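Local coordinates for alanine racemase 1 (PDB 4Y2W), which belongs to the alanine racemase family, each chain joining an N-terminal alpha/beta barrel to a C-terminal domain built mainly of beta strands, at residues C180-Q183 against F184-M188; K300-K304 against G305-P309. The protein carries 1 engineered substitution. One frame throughout, in Å; residues are numbered along the deposited sequence.

Interaction 1: residues C180-Q183 against F184-M188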
loop_
_atom_site.group_PDB
_atom_site.type_symbol
_atom_site.label_atom_id
_atom_site.label_comp_id
_atom_site.label_asym_id
_atom_site.label_seq_id
_atom_site.Cartn_x
_atom_site.Cartn_y
_atom_site.Cartn_z
ATOM N N CYS A 180 24.136 -17.095 14.231
ATOM C CA CYS A 180 23.652 -18.011 13.198
ATOM C C CYS A 180 24.129 -19.444 13.460
ATOM O O CYS A 180 23.343 -20.388 13.388
ATOM C CB CYS A 180 24.102 -17.556 11.807
ATOM S SG CYS A 180 23.256 -16.086 11.173
ATOM N N LYS A 181 25.414 -19.597 13.768
ATOM C CA LYS A 181 25.971 -20.903 14.130
ATOM C C LYS A 181 25.261 -21.438 15.375
ATOM O O LYS A 181 24.916 -22.618 15.437
ATOM C CB LYS A 181 27.489 -20.808 14.374
ATOM C CG LYS A 181 28.284 -22.065 14.033
ATOM C CD LYS A 181 28.348 -23.059 15.184
ATOM C CE LYS A 181 29.062 -24.342 14.776
ATOM N NZ LYS A 181 28.317 -25.120 13.741
ATOM N N GLU A 182 25.031 -20.561 16.349
ATOM C CA GLU A 182 24.346 -20.928 17.588
ATOM C C GLU A 182 22.915 -21.393 17.338
ATOM O O GLU A 182 22.483 -22.395 17.903
ATOM C CB GLU A 182 24.346 -19.749 18.565
ATOM C CG GLU A 182 23.604 -20.006 19.870
ATOM C CD GLU A 182 23.697 -18.844 20.841
ATOM O OE1 GLU A 182 24.224 -17.776 20.460
ATOM O OE2 GLU A 182 23.235 -18.999 21.991
ATOM N N GLN A 183 22.185 -20.653 16.504
ATOM C CA GLN A 183 20.798 -20.993 16.174
ATOM C C GLN A 183 20.725 -22.303 15.399
ATOM O O GLN A 183 19.823 -23.114 15.617
ATOM C CB GLN A 183 20.137 -19.882 15.351
ATOM C CG GLN A 183 19.877 -18.589 16.105
ATOM C CD GLN A 183 19.021 -17.618 15.311
ATOM O OE1 GLN A 183 19.517 -16.618 14.787
ATOM N NE2 GLN A 183 17.728 -17.912 15.210
ATOM N N PHE A 184 21.673 -22.497 14.489
ATOM C CA PHE A 184 21.727 -23.711 13.678
ATOM C C PHE A 184 21.937 -24.956 14.544
ATOM O O PHE A 184 21.230 -25.948 14.388
ATOM C CB PHE A 184 22.837 -23.600 12.632
ATOM C CG PHE A 184 22.874 -24.747 11.666
ATOM C CD1 PHE A 184 21.982 -24.804 10.606
ATOM C CD2 PHE A 184 23.799 -25.772 11.817
ATOM C CE1 PHE A 184 22.010 -25.863 9.715
ATOM C CE2 PHE A 184 23.832 -26.831 10.929
ATOM C CZ PHE A 184 22.936 -26.877 9.876
ATOM N N ASP A 185 22.901 -24.890 15.461
ATOM C CA ASP A 185 23.207 -26.013 16.350
ATOM C C ASP A 185 22.002 -26.400 17.213
ATOM O O ASP A 185 21.643 -27.576 17.274
ATOM C CB ASP A 185 24.420 -25.697 17.238
ATOM C CG ASP A 185 25.732 -25.650 16.456
ATOM O OD1 ASP A 185 25.740 -25.967 15.247
ATOM O OD2 ASP A 185 26.765 -25.294 17.058
ATOM N N LYS A 186 21.376 -25.420 17.865
ATOM C CA LYS A 186 20.160 -25.670 18.652
ATOM C C LYS A 186 19.127 -26.434 17.837
ATOM O O LYS A 186 18.532 -27.400 18.315
ATOM C CB LYS A 186 19.530 -24.361 19.123
ATOM C CG LYS A 186 20.237 -23.704 20.292
ATOM C CD LYS A 186 19.365 -22.614 20.892
ATOM C CE LYS A 186 20.110 -21.824 21.954
ATOM N NZ LYS A 186 19.262 -20.751 22.538
ATOM N N PHE A 187 18.930 -25.982 16.600
ATOM C CA PHE A 187 17.979 -26.590 15.679
ATOM C C PHE A 187 18.339 -28.049 15.418
ATOM O O PHE A 187 17.514 -28.940 15.619
ATOM C CB PHE A 187 17.948 -25.798 14.364
ATOM C CG PHE A 187 16.830 -26.189 13.438
ATOM C CD1 PHE A 187 15.508 -26.120 13.854
ATOM C CD2 PHE A 187 17.100 -26.603 12.140
ATOM C CE1 PHE A 187 14.478 -26.474 13.001
ATOM C CE2 PHE A 187 16.072 -26.954 11.282
ATOM C CZ PHE A 187 14.760 -26.891 11.712
ATOM N N MET A 188 19.578 -28.291 14.999
ATOM C CA MET A 188 20.048 -29.651 14.722
ATOM C C MET A 188 20.019 -30.536 15.976
ATOM O O MET A 188 19.785 -31.737 15.877
ATOM C CB MET A 188 21.462 -29.632 14.130
ATOM C CG MET A 188 21.606 -28.903 12.796
ATOM S SD MET A 188 20.426 -29.345 11.499
ATOM C CE MET A 188 20.479 -31.132 11.574
#
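Two successive turns of helix 177-195, the helix of a beta-alpha-beta unit in the N-terminal barrel, meet through Lys181 and Asp185, one turn apart on its outer side. Four consecutive i to i+4 backbone bonds carry the helix through here, from Phe184 N to Cys180 O (2.9 Å) up to Phe187 N to Gln183 O (3.2 Å). Lys181 bends at chi2 (-87°) and again at chi4 (-66°), which curls it round the carboxylate. Lys181 NZ lies 3.1 Å from Asp185 OD1 in a salt bridge that uses the syn lone pair of that oxygen, while CD and CE of Lys181 run past Asp185 OD2. The aspartate and lysine side chains thus run across each other instead of meeting end-on. One residue on, opposite charges lie near each other without a salt bridge: Glu182 OE2 and Lys186 NZ are 4.4 Å apart. On the inner side, Gln183 bonds through OE1 to Ala170 N and through NE2 to Thr134 OG1, and Phe187 packs on Ile132. Phe184 lies at the flank, where its ring makes an edge-to-face contact with Tyr217. Charged residues outside and the buried Gln183 and Phe187 inside make this an amphipathic helix of the kind that surrounds a TIM barrel, here between strands 160-166 and 203-208.

Interaction 2: residues K300-K304 against G305-P309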
loop_
_atom_site.group_PDB
_atom_site.type_symbol
_atom_site.label_atom_id
_atom_site.label_comp_id
_atom_site.label_asym_id
_atom_site.label_seq_id
_atom_site.Cartn_x
_atom_site.Cartn_y
_atom_site.Cartn_z
ATOM N N LYS A 300 15.877 12.152 -6.643
ATOM C CA LYS A 300 15.954 12.450 -8.062
ATOM C C LYS A 300 15.513 11.233 -8.856
ATOM O O LYS A 300 15.991 10.124 -8.615
ATOM C CB LYS A 300 17.375 12.862 -8.439
ATOM C CG LYS A 300 17.877 14.067 -7.662
ATOM C CD LYS A 300 19.316 14.404 -8.007
ATOM C CE LYS A 300 19.789 15.620 -7.223
ATOM N NZ LYS A 300 21.106 16.115 -7.712
ATOM N N LEU A 301 14.584 11.447 -9.786
ATOM C CA LEU A 301 14.066 10.384 -10.649
ATOM C C LEU A 301 14.775 10.438 -11.990
ATOM O O LEU A 301 15.417 11.435 -12.319
ATOM C CB LEU A 301 12.561 10.550 -10.868
ATOM C CG LEU A 301 11.688 10.831 -9.644
ATOM C CD1 LEU A 301 10.237 11.013 -10.071
ATOM C CD2 LEU A 301 11.802 9.725 -8.607
ATOM N N LEU A 302 14.644 9.370 -12.766
ATOM C CA LEU A 302 15.290 9.289 -14.072
ATOM C C LEU A 302 14.333 9.695 -15.181
ATOM O O LEU A 302 13.188 9.248 -15.218
ATOM C CB LEU A 302 15.814 7.876 -14.331
ATOM C CG LEU A 302 17.019 7.448 -13.494
ATOM C CD1 LEU A 302 17.301 5.966 -13.691
ATOM C CD2 LEU A 302 18.244 8.281 -13.844
ATOM N N LEU A 303 14.822 10.548 -16.076
ATOM C CA LEU A 303 14.070 11.012 -17.234
ATOM C C LEU A 303 15.061 11.229 -18.363
ATOM O O LEU A 303 15.891 12.137 -18.287
ATOM C CB LEU A 303 13.344 12.320 -16.909
ATOM C CG LEU A 303 12.761 13.120 -18.083
ATOM C CD1 LEU A 303 11.738 12.300 -18.856
ATOM C CD2 LEU A 303 12.149 14.425 -17.594
ATOM N N LYS A 304 14.984 10.388 -19.393
ATOM C CA LYS A 304 15.917 10.430 -20.526
ATOM C C LYS A 304 17.366 10.202 -20.091
ATOM O O LYS A 304 18.293 10.769 -20.672
ATOM C CB LYS A 304 15.801 11.762 -21.279
ATOM C CG LYS A 304 14.418 12.059 -21.829
ATOM C CD LYS A 304 14.314 13.508 -22.273
ATOM C CE LYS A 304 13.253 13.696 -23.341
ATOM N NZ LYS A 304 13.769 13.392 -24.705
ATOM N N GLY A 305 17.555 9.374 -19.065
ATOM C CA GLY A 305 18.888 9.090 -18.532
ATOM C C GLY A 305 19.509 10.215 -17.719
ATOM O O GLY A 305 20.695 10.156 -17.390
ATOM N N LYS A 306 18.718 11.236 -17.393
ATOM C CA LYS A 306 19.168 12.362 -16.578
ATOM C C LYS A 306 18.434 12.323 -15.247
ATOM O O LYS A 306 17.279 11.890 -15.181
ATOM C CB LYS A 306 18.874 13.697 -17.270
ATOM C CG LYS A 306 19.476 13.854 -18.656
ATOM C CD LYS A 306 20.972 14.098 -18.605
ATOM C CE LYS A 306 21.545 14.219 -20.006
ATOM N NZ LYS A 306 22.988 14.586 -19.989
ATOM N N TYR A 307 19.100 12.785 -14.195
ATOM C CA TYR A 307 18.476 12.887 -12.883
ATOM C C TYR A 307 17.668 14.177 -12.773
ATOM O O TYR A 307 18.160 15.258 -13.106
ATOM C CB TYR A 307 19.532 12.815 -11.781
ATOM C CG TYR A 307 20.049 11.414 -11.566
ATOM C CD1 TYR A 307 19.416 10.552 -10.676
ATOM C CD2 TYR A 307 21.154 10.941 -12.267
ATOM C CE1 TYR A 307 19.874 9.264 -10.478
ATOM C CE2 TYR A 307 21.618 9.652 -12.076
ATOM C CZ TYR A 307 20.974 8.819 -11.179
ATOM O OH TYR A 307 21.423 7.535 -10.976
ATOM N N VAL A 308 16.425 14.055 -12.316
ATOM C CA VAL A 308 15.553 15.213 -12.124
ATOM C C VAL A 308 15.013 15.194 -10.695
ATOM O O VAL A 308 14.421 14.205 -10.275
ATOM C CB VAL A 308 14.397 15.262 -13.160
ATOM C CG1 VAL A 308 14.918 15.718 -14.516
ATOM C CG2 VAL A 308 13.693 13.916 -13.294
ATOM N N PRO A 309 15.233 16.280 -9.936
ATOM C CA PRO A 309 14.823 16.280 -8.537
ATOM C C PRO A 309 13.328 16.514 -8.342
ATOM O O PRO A 309 12.699 17.220 -9.126
ATOM C CB PRO A 309 15.627 17.440 -7.941
ATOM C CG PRO A 309 15.773 18.398 -9.071
ATOM C CD PRO A 309 15.869 17.557 -10.320
#
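Strands 300-303 and 306-309 pair antiparallel, their axes 4.2 Å apart at the closest and 137° between their directions, and a type I' turn from Leu303 to Lys306 closes them into a tight beta hairpin. Leu301 and Val308 form a hydrogen-bonded pair, with Leu301 N to Val308 O and Val308 N to Leu301 O both at 2.8 Å. Nearer the turn, Leu303 and Lys306 form a second hydrogen-bonded pair, Leu303 N to Lys306 O at 2.9 Å and Lys306 N to Leu303 O at 3.1 Å. Lys304 and Gly305 at the corner both have positive phi, as this turn requires, and Gly305 N is held by Gln341 OE1. On one face of the hairpin, Leu301, Leu303 and Val308 come together: Val308 CG2 lies 4.0 Å from Leu303 CB and 4.3 Å from Leu301 CB. Strands 334-336 and 319-322 flank the hairpin, Val335 touching Leu301 and Leu303, and Ile321 touching Val308. The other face carries Lys300, Leu302, Tyr307 and Pro309. The Lys300 chain crosses the tyrosine at about a right angle, its CB meeting the ring edge at Tyr307 CD1 (3.8 Å). Leu302 runs beside Tyr307 in the same direction, and its CD2 methyl makes a CH-pi contact over the centre of the ring, 3.8 Å from the centroid and 10° off the ring normal.

Overall arrangement
Interactions 1 and 2 come in series along the chain, the first within the N-terminal barrel and the second within the C-terminal domain. Their centres lie 47 Å apart, on opposite sides of the centre of the chain, and their nearest atoms are about 32 Å apart, so they do not touch. They share no sheet: helix 177-195 belongs to the layer round the closed eight-stranded parallel barrel, whereas hairpin 300-311 belongs to the mixed sheet, where strand 306-311 pairs with 319-322. Each therefore represents the local construction of a different domain of the protein, helical turns in one and a tight reversal of strands in the other.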